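Local coordinates for VapB family protein (Caulobacter crescentus, PDB 5K8J) that acts as the antitoxin of the VapBC1 toxin-antitoxin pair, inhibiting the VapC ribonuclease through a flexible pseudo-palindromic motif and binding DNA, at the interface of chains A and C and the interface of chains A and B. Sequence-based numbering; all coordinates share one arbitrary frame. Chains: chain A/B, VapB family protein; chain C, Ribonuclease VapC.

Contact 1: the interface of chains A and C. Residues chain A 67-70; chain C 14-15, 51, 54-55, 58.
A:Asp69 and C:Gln51 meet in a paired exchange of hydrogen bonds in which one side-chain amide reads both the backbone and the carboxylate of the same residue. The backbone N of A:Asp69 donates to the amide oxygen OE1 of C:Gln51 at 2.8 Å; the bond is nearly straight, 170° at the hydrogen, but the donor stands above the carbonyl plane. In return NE2 of C:Gln51 gives a hydrogen to OD1 of A:Asp69 at 2.9 Å. The acceptor lies almost in the amide plane, whereas OD1 is approached from above the carboxylate plane, consistent with the 65° between the two flat groups. A bend at chi2 (-60°) turns the C:Gln51 chain so that both amide atoms address the antitoxin. A weaker hydrogen bond runs from C:Arg55 NH2 to the backbone O of A:Ser70, a poorly ordered residue.

Apolar packing centres on A:Pro68, whose ring packs among C:Asp15, C:Arg55 and C:Arg58. Its CG touches the aliphatic CG of C:Arg55 at 3.8 Å, and its CD lies 4.0 Å from CD of C:Arg58. Beside it, CD1 of C:Leu54 rests against the carbonyl of A:Arg67, itself poorly ordered.

Salt bridges within the toxin probably stiffen this surface. C:Arg14 grips the C:Asp15 carboxylate side-on, NE to OD1 at 2.8 Å and NH2 to OD2 at 2.9 Å. From the opposite face of that carboxylate C:Arg55 NE reaches the same OD1 at 3.2 Å. The two arginines would be expected to stabilise the negative charge. C:Arg58 NE donates a hydrogen bond to the backbone O of C:Arg14 at 2.7 Å, tying helix 49-65 to the end of helix 7-15.

The site is a protein-protein docking surface: it holds a largely extended antitoxin segment, turning at A:Asp69 and lying beyond helix 55-64, against two helices of the PIN-domain ribonuclease.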
ATOM      1  N   ARG A  67      -0.155 -40.281 -19.496  1.00 30.22           N
ATOM      2  CA  ARG A  67       0.818 -39.274 -19.117  1.00 29.05           C
ATOM      3  C   ARG A  67       1.937 -39.163 -20.141  1.00 24.49           C
ATOM      4  O   ARG A  67       2.187 -40.091 -20.924  1.00 26.13           O
ATOM      5  CB  ARG A  67       1.408 -39.581 -17.738  1.00 36.44           C
ATOM      6  CG  ARG A  67       2.326 -40.747 -17.712  1.00 40.57           C
ATOM      7  CD  ARG A  67       2.692 -41.098 -16.276  1.00 52.73           C
ATOM      8  NE  ARG A  67       3.247 -42.442 -16.188  1.00 67.54           N
ATOM      9  CZ  ARG A  67       3.784 -42.964 -15.090  1.00 74.49           C
ATOM     10  NH1 ARG A  67       3.852 -42.246 -13.975  1.00 79.40           N
ATOM     11  NH2 ARG A  67       4.259 -44.205 -15.108  1.00 66.49           N
ATOM     12  N   PRO A  68       2.606 -38.020 -20.190  1.00 21.92           N
ATOM     13  CA  PRO A  68       3.739 -37.848 -21.102  1.00 24.32           C
ATOM     14  C   PRO A  68       4.824 -38.870 -20.816  1.00 25.01           C
ATOM     15  O   PRO A  68       4.885 -39.456 -19.738  1.00 28.60           O
ATOM     16  CB  PRO A  68       4.232 -36.431 -20.794  1.00 26.13           C
ATOM     17  CG  PRO A  68       3.161 -35.802 -20.000  1.00 25.52           C
ATOM     18  CD  PRO A  68       2.449 -36.862 -19.290  1.00 20.21           C
ATOM     19  N   ASP A  69       5.714 -39.053 -21.799  1.00 28.13           N
ATOM     20  CA  ASP A  69       6.749 -40.082 -21.691  1.00 28.87           C
ATOM     21  C   ASP A  69       7.781 -39.775 -20.611  1.00 28.02           C
ATOM     22  O   ASP A  69       8.469 -40.694 -20.161  1.00 30.91           O
ATOM     23  CB  ASP A  69       7.464 -40.254 -23.030  1.00 37.92           C
ATOM     24  CG  ASP A  69       6.540 -40.778 -24.122  1.00 43.94           C
ATOM     25  OD1 ASP A  69       6.778 -40.461 -25.305  1.00 47.88           O
ATOM     26  OD2 ASP A  69       5.572 -41.494 -23.794  1.00 50.30           O
ATOM     27  N   SER A  70       7.915 -38.515 -20.198  1.00 24.22           N
ATOM     28  CA  SER A  70       8.912 -38.145 -19.202  1.00 33.34           C
ATOM     29  C   SER A  70       8.470 -36.861 -18.515  1.00 22.97           C
ATOM     30  O   SER A  70       7.580 -36.156 -19.000  1.00 23.73           O
ATOM     31  CB  SER A  70      10.295 -37.947 -19.825  1.00 51.69           C
ATOM     32  OG  SER A  70      10.333 -36.751 -20.578  1.00 56.91           O
TER
ATOM     33  N   ARG C  14       1.597 -32.254 -13.560  1.00 21.48           N
ATOM     34  CA  ARG C  14       1.223 -32.219 -14.976  1.00 20.85           C
ATOM     35  C   ARG C  14       1.742 -33.440 -15.732  1.00 28.16           C
ATOM     36  O   ARG C  14       1.049 -33.983 -16.609  1.00 23.39           O
ATOM     37  CB  ARG C  14       1.763 -30.953 -15.636  1.00 19.56           C
ATOM     38  CG  ARG C  14       1.308 -30.800 -17.119  1.00 21.75           C
ATOM     39  CD  ARG C  14       2.188 -29.851 -17.977  1.00 19.73           C
ATOM     40  NE  ARG C  14       3.568 -30.344 -18.034  1.00 18.81           N
ATOM     41  CZ  ARG C  14       4.650 -29.583 -18.159  1.00 16.37           C
ATOM     42  NH1 ARG C  14       4.558 -28.267 -18.281  1.00 21.46           N
ATOM     43  NH2 ARG C  14       5.852 -30.146 -18.154  1.00 19.74           N
ATOM     44  N   ASP C  15       2.970 -33.860 -15.448  1.00 21.61           N
ATOM     45  CA  ASP C  15       3.584 -34.933 -16.214  1.00 21.17           C
ATOM     46  C   ASP C  15       3.384 -36.308 -15.590  1.00 25.51           C
ATOM     47  O   ASP C  15       3.873 -37.294 -16.154  1.00 24.68           O
ATOM     48  CB  ASP C  15       5.062 -34.622 -16.427  1.00 20.77           C
ATOM     49  CG  ASP C  15       5.257 -33.486 -17.386  1.00 19.08           C
ATOM     50  OD1 ASP C  15       4.263 -33.096 -18.056  1.00 22.73           O
ATOM     51  OD2 ASP C  15       6.377 -32.950 -17.473  1.00 20.92           O
ATOM     52  N   GLN C  51       5.176 -34.558 -26.829  1.00 22.79           N
ATOM     53  CA  GLN C  51       4.502 -34.609 -25.535  1.00 22.63           C
ATOM     54  C   GLN C  51       3.448 -33.532 -25.397  1.00 19.60           C
ATOM     55  O   GLN C  51       2.796 -33.446 -24.346  1.00 19.40           O
ATOM     56  CB  GLN C  51       5.509 -34.458 -24.384  1.00 22.81           C
ATOM     57  CG  GLN C  51       6.741 -35.325 -24.517  1.00 26.57           C
ATOM     58  CD  GLN C  51       6.392 -36.783 -24.572  1.00 32.16           C
ATOM     59  OE1 GLN C  51       5.450 -37.226 -23.916  1.00 29.00           O
ATOM     60  NE2 GLN C  51       7.133 -37.540 -25.368  1.00 33.97           N
ATOM     61  N   LEU C  54      -0.473 -34.393 -24.606  1.00 19.24           N
ATOM     62  CA  LEU C  54      -0.804 -34.831 -23.248  1.00 20.27           C
ATOM     63  C   LEU C  54      -0.511 -33.745 -22.230  1.00 18.52           C
ATOM     64  O   LEU C  54      -1.266 -33.572 -21.266  1.00 22.71           O
ATOM     65  CB  LEU C  54      -0.052 -36.111 -22.896  1.00 20.65           C
ATOM     66  CG  LEU C  54      -0.632 -37.339 -23.576  1.00 29.96           C
ATOM     67  CD1 LEU C  54       0.263 -38.492 -23.275  1.00 28.42           C
ATOM     68  CD2 LEU C  54      -2.047 -37.623 -23.071  1.00 36.53           C
ATOM     69  N   ARG C  55       0.563 -32.977 -22.425  1.00 17.04           N
ATOM     70  CA  ARG C  55       0.846 -31.910 -21.478  1.00 15.82           C
ATOM     71  C   ARG C  55      -0.235 -30.836 -21.520  1.00 16.58           C
ATOM     72  O   ARG C  55      -0.620 -30.288 -20.485  1.00 17.47           O
ATOM     73  CB  ARG C  55       2.231 -31.324 -21.745  1.00 15.93           C
ATOM     74  CG  ARG C  55       3.345 -32.279 -21.328  1.00 17.68           C
ATOM     75  CD  ARG C  55       4.740 -31.694 -21.507  1.00 18.42           C
ATOM     76  NE  ARG C  55       5.700 -32.563 -20.810  1.00 19.45           N
ATOM     77  CZ  ARG C  55       6.943 -32.820 -21.201  1.00 22.92           C
ATOM     78  NH1 ARG C  55       7.432 -32.299 -22.311  1.00 23.99           N
ATOM     79  NH2 ARG C  55       7.710 -33.617 -20.457  1.00 23.30           N
ATOM     80  N   ARG C  58      -3.540 -32.277 -19.782  1.00 18.36           N
ATOM     81  CA  ARG C  58      -3.388 -32.441 -18.338  1.00 19.41           C
ATOM     82  C   ARG C  58      -3.222 -31.092 -17.652  1.00 21.18           C
ATOM     83  O   ARG C  58      -3.789 -30.867 -16.577  1.00 18.71           O
ATOM     84  CB  ARG C  58      -2.209 -33.377 -18.038  1.00 18.19           C
ATOM     85  CG  ARG C  58      -2.483 -34.807 -18.593  1.00 18.82           C
ATOM     86  CD  ARG C  58      -1.286 -35.731 -18.525  1.00 22.50           C
ATOM     87  NE  ARG C  58      -0.884 -35.835 -17.144  1.00 26.00           N
ATOM     88  CZ  ARG C  58      -1.318 -36.746 -16.286  1.00 28.95           C
ATOM     89  NH1 ARG C  58      -2.137 -37.725 -16.660  1.00 26.15           N
ATOM     90  NH2 ARG C  58      -0.906 -36.672 -15.033  1.00 24.39           N
TER

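Contact 2: the interface of chains A and B. Residues chain A 25, 29-31, 48-49; chain B 41, 44-46.
NH2 of B:Arg41 is engaged by two backbone carbonyls and an aromatic ring of chain A. It donates to A:Leu29 O at 3.0 Å, 159° at the hydrogen; the acceptor lies in the guanidinium plane, although the donor stands well above the carbonyl plane. A second, weak hydrogen bond goes to A:Ala30 O. The same nitrogen sits over the face of A:Phe31, 3.6 Å from the ring centroid, in a cation-pi contact. Guanidinium and ring are 13° apart, a nearly parallel stack, so the carbonyl bonds at the guanidinium edge and the ring over its face together restrict its rotation. A bend at chi2 carries the arginine across to this position.

Backbone pairing joins the chains at A:Ile48 and B:Leu46, an antiparallel bridge between the two 45-50 strands. A:Ile48 N donates to B:Leu46 O at 2.8 Å, and B:Leu46 N returns a bond to A:Ile48 O at 2.8 Å.

B:Leu46 inserts its side chain among A:Leu25, A:Leu29 and A:Phe31. Its CG is anti to the backbone N (chi1 171°), and its two methyls part: CD2 packs on A:Leu25 CD2 at 3.8 Å, while CD1 turns to A:Leu29. Each contact recurs with the chains exchanged: this is the two-fold dimer interface of the antitoxin's N-terminal domain, probably an AbrB-type DNA-binding fold built by both chains. At the edge of the A:Phe31 ring, CZ lies 3.6 Å from the backbone O of B:Asp44.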
ATOM      1  N   LEU A  25     -17.341  -7.765   1.407  1.00 26.28           N
ATOM      2  CA  LEU A  25     -16.336  -7.836   0.355  1.00 25.23           C
ATOM      3  C   LEU A  25     -16.397  -6.582  -0.504  1.00 26.65           C
ATOM      4  O   LEU A  25     -17.357  -6.407  -1.274  1.00 31.96           O
ATOM      5  CB  LEU A  25     -16.539  -9.080  -0.506  1.00 26.05           C
ATOM      6  CG  LEU A  25     -16.483 -10.409   0.251  1.00 27.99           C
ATOM      7  CD1 LEU A  25     -16.508 -11.565  -0.753  1.00 34.49           C
ATOM      8  CD2 LEU A  25     -15.218 -10.485   1.141  1.00 28.09           C
ATOM      9  N   LEU A  29     -12.688  -6.675  -4.549  1.00 26.52           N
ATOM     10  CA  LEU A  29     -12.318  -7.997  -4.063  1.00 28.77           C
ATOM     11  C   LEU A  29     -13.440  -9.009  -4.257  1.00 30.16           C
ATOM     12  O   LEU A  29     -13.214 -10.203  -4.047  1.00 24.21           O
ATOM     13  CB  LEU A  29     -11.953  -7.936  -2.563  1.00 29.71           C
ATOM     14  CG  LEU A  29     -10.691  -7.187  -2.110  1.00 36.63           C
ATOM     15  CD1 LEU A  29     -10.846  -5.665  -2.119  1.00 48.38           C
ATOM     16  CD2 LEU A  29     -10.326  -7.637  -0.731  1.00 34.30           C
ATOM     17  N   ALA A  30     -14.634  -8.559  -4.642  1.00 26.94           N
ATOM     18  CA  ALA A  30     -15.821  -9.395  -4.582  1.00 26.39           C
ATOM     19  C   ALA A  30     -15.843 -10.399  -5.728  1.00 26.37           C
ATOM     20  O   ALA A  30     -15.256 -10.183  -6.791  1.00 27.15           O
ATOM     21  CB  ALA A  30     -17.081  -8.536  -4.632  1.00 29.06           C
ATOM     22  N   PHE A  31     -16.512 -11.517  -5.486  1.00 26.96           N
ATOM     23  CA  PHE A  31     -16.732 -12.538  -6.501  1.00 30.43           C
ATOM     24  C   PHE A  31     -18.108 -12.332  -7.115  1.00 37.81           C
ATOM     25  O   PHE A  31     -18.987 -11.710  -6.521  1.00 39.32           O
ATOM     26  CB  PHE A  31     -16.659 -13.949  -5.902  1.00 26.87           C
ATOM     27  CG  PHE A  31     -15.290 -14.350  -5.429  1.00 22.18           C
ATOM     28  CD1 PHE A  31     -14.914 -14.152  -4.109  1.00 24.13           C
ATOM     29  CD2 PHE A  31     -14.386 -14.942  -6.298  1.00 21.05           C
ATOM     30  CE1 PHE A  31     -13.644 -14.529  -3.667  1.00 23.75           C
ATOM     31  CE2 PHE A  31     -13.119 -15.323  -5.872  1.00 22.09           C
ATOM     32  CZ  PHE A  31     -12.745 -15.105  -4.558  1.00 23.72           C
ATOM     33  N   ILE A  48     -10.405 -18.282   0.278  1.00 15.10           N
ATOM     34  CA  ILE A  48     -11.681 -18.334  -0.439  1.00 16.10           C
ATOM     35  C   ILE A  48     -11.394 -18.286  -1.937  1.00 15.26           C
ATOM     36  O   ILE A  48     -10.588 -17.467  -2.387  1.00 15.71           O
ATOM     37  CB  ILE A  48     -12.582 -17.154  -0.011  1.00 17.65           C
ATOM     38  CG1 ILE A  48     -12.822 -17.200   1.499  1.00 19.89           C
ATOM     39  CG2 ILE A  48     -13.911 -17.190  -0.755  1.00 17.52           C
ATOM     40  CD1 ILE A  48     -13.644 -16.023   2.036  1.00 24.67           C
ATOM     41  N   TYR A  49     -11.984 -19.207  -2.705  1.00 15.49           N
ATOM     42  CA  TYR A  49     -11.719 -19.259  -4.139  1.00 15.72           C
ATOM     43  C   TYR A  49     -12.892 -19.960  -4.817  1.00 17.76           C
ATOM     44  O   TYR A  49     -13.715 -20.598  -4.151  1.00 18.64           O
ATOM     45  CB  TYR A  49     -10.388 -19.973  -4.450  1.00 18.12           C
ATOM     46  CG  TYR A  49     -10.276 -21.367  -3.933  1.00 18.52           C
ATOM     47  CD1 TYR A  49     -10.711 -22.445  -4.708  1.00 20.93           C
ATOM     48  CD2 TYR A  49      -9.766 -21.629  -2.679  1.00 20.16           C
ATOM     49  CE1 TYR A  49     -10.648 -23.745  -4.236  1.00 25.48           C
ATOM     50  CE2 TYR A  49      -9.694 -22.940  -2.194  1.00 25.32           C
ATOM     51  CZ  TYR A  49     -10.123 -23.985  -2.990  1.00 29.72           C
ATOM     52  OH  TYR A  49     -10.064 -25.282  -2.538  1.00 34.85           O
TER
ATOM     53  N   ARG B  41      -7.005 -10.058  -2.186  1.00 15.44           N
ATOM     54  CA  ARG B  41      -7.456 -10.852  -3.323  1.00 13.90           C
ATOM     55  C   ARG B  41      -6.399 -10.759  -4.408  1.00 16.02           C
ATOM     56  O   ARG B  41      -5.984  -9.658  -4.775  1.00 15.31           O
ATOM     57  CB  ARG B  41      -8.803 -10.343  -3.838  1.00 20.34           C
ATOM     58  CG  ARG B  41      -9.256 -10.919  -5.175  1.00 27.15           C
ATOM     59  CD  ARG B  41     -10.274 -11.977  -5.043  1.00 28.43           C
ATOM     60  NE  ARG B  41     -10.559 -12.585  -6.345  1.00 22.57           N
ATOM     61  CZ  ARG B  41     -11.677 -12.453  -7.042  1.00 25.52           C
ATOM     62  NH1 ARG B  41     -11.771 -13.063  -8.219  1.00 25.16           N
ATOM     63  NH2 ARG B  41     -12.714 -11.756  -6.573  1.00 25.14           N
ATOM     64  N   ASP B  44      -7.651 -15.595  -8.406  1.00 15.53           N
ATOM     65  CA  ASP B  44      -8.783 -16.387  -7.937  1.00 15.33           C
ATOM     66  C   ASP B  44      -8.902 -16.435  -6.421  1.00 16.98           C
ATOM     67  O   ASP B  44      -9.920 -16.920  -5.903  1.00 16.87           O
ATOM     68  CB  ASP B  44      -8.662 -17.838  -8.404  1.00 16.70           C
ATOM     69  CG  ASP B  44      -8.757 -18.010  -9.911  1.00 24.61           C
ATOM     70  OD1 ASP B  44      -9.564 -17.298 -10.540  1.00 20.22           O
ATOM     71  OD2 ASP B  44      -8.006 -18.865 -10.450  1.00 19.20           O
ATOM     72  N   VAL B  45      -7.887 -15.980  -5.695  1.00 14.21           N
ATOM     73  CA  VAL B  45      -7.763 -16.316  -4.283  1.00 14.38           C
ATOM     74  C   VAL B  45      -7.987 -15.080  -3.442  1.00 12.38           C
ATOM     75  O   VAL B  45      -7.257 -14.095  -3.585  1.00 14.52           O
ATOM     76  CB  VAL B  45      -6.388 -16.912  -3.976  1.00 15.59           C
ATOM     77  CG1 VAL B  45      -6.311 -17.304  -2.496  1.00 16.00           C
ATOM     78  CG2 VAL B  45      -6.129 -18.115  -4.867  1.00 15.43           C
ATOM     79  N   LEU B  46      -8.931 -15.165  -2.516  1.00 12.92           N
ATOM     80  CA  LEU B  46      -9.135 -14.160  -1.484  1.00 13.87           C
ATOM     81  C   LEU B  46      -8.649 -14.752  -0.163  1.00 14.16           C
ATOM     82  O   LEU B  46      -9.104 -15.817   0.244  1.00 16.48           O
ATOM     83  CB  LEU B  46     -10.607 -13.791  -1.375  1.00 13.97           C
ATOM     84  CG  LEU B  46     -11.038 -12.913  -0.199  1.00 15.65           C
ATOM     85  CD1 LEU B  46     -10.303 -11.599  -0.212  1.00 18.77           C
ATOM     86  CD2 LEU B  46     -12.530 -12.719  -0.249  1.00 15.69           C
TER

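The C-alpha centres of contact 1 and contact 2 lie about 31 Å apart, and chain A is the component they share, though they have no residue in common. Contact 2 uses strands 21-25 and 45-50 and the loop between strands 21-25 and 37-42, whereas contact 1 uses the segment following helix 55-64; that helix lies between the two regions in sequence. One VapB chain thus pairs with another VapB through its N-terminal part and reaches VapC with a more distal segment. This separation suggests a division of labour between antitoxin dimerisation and toxin binding within an assembly of four VapB and four VapC chains.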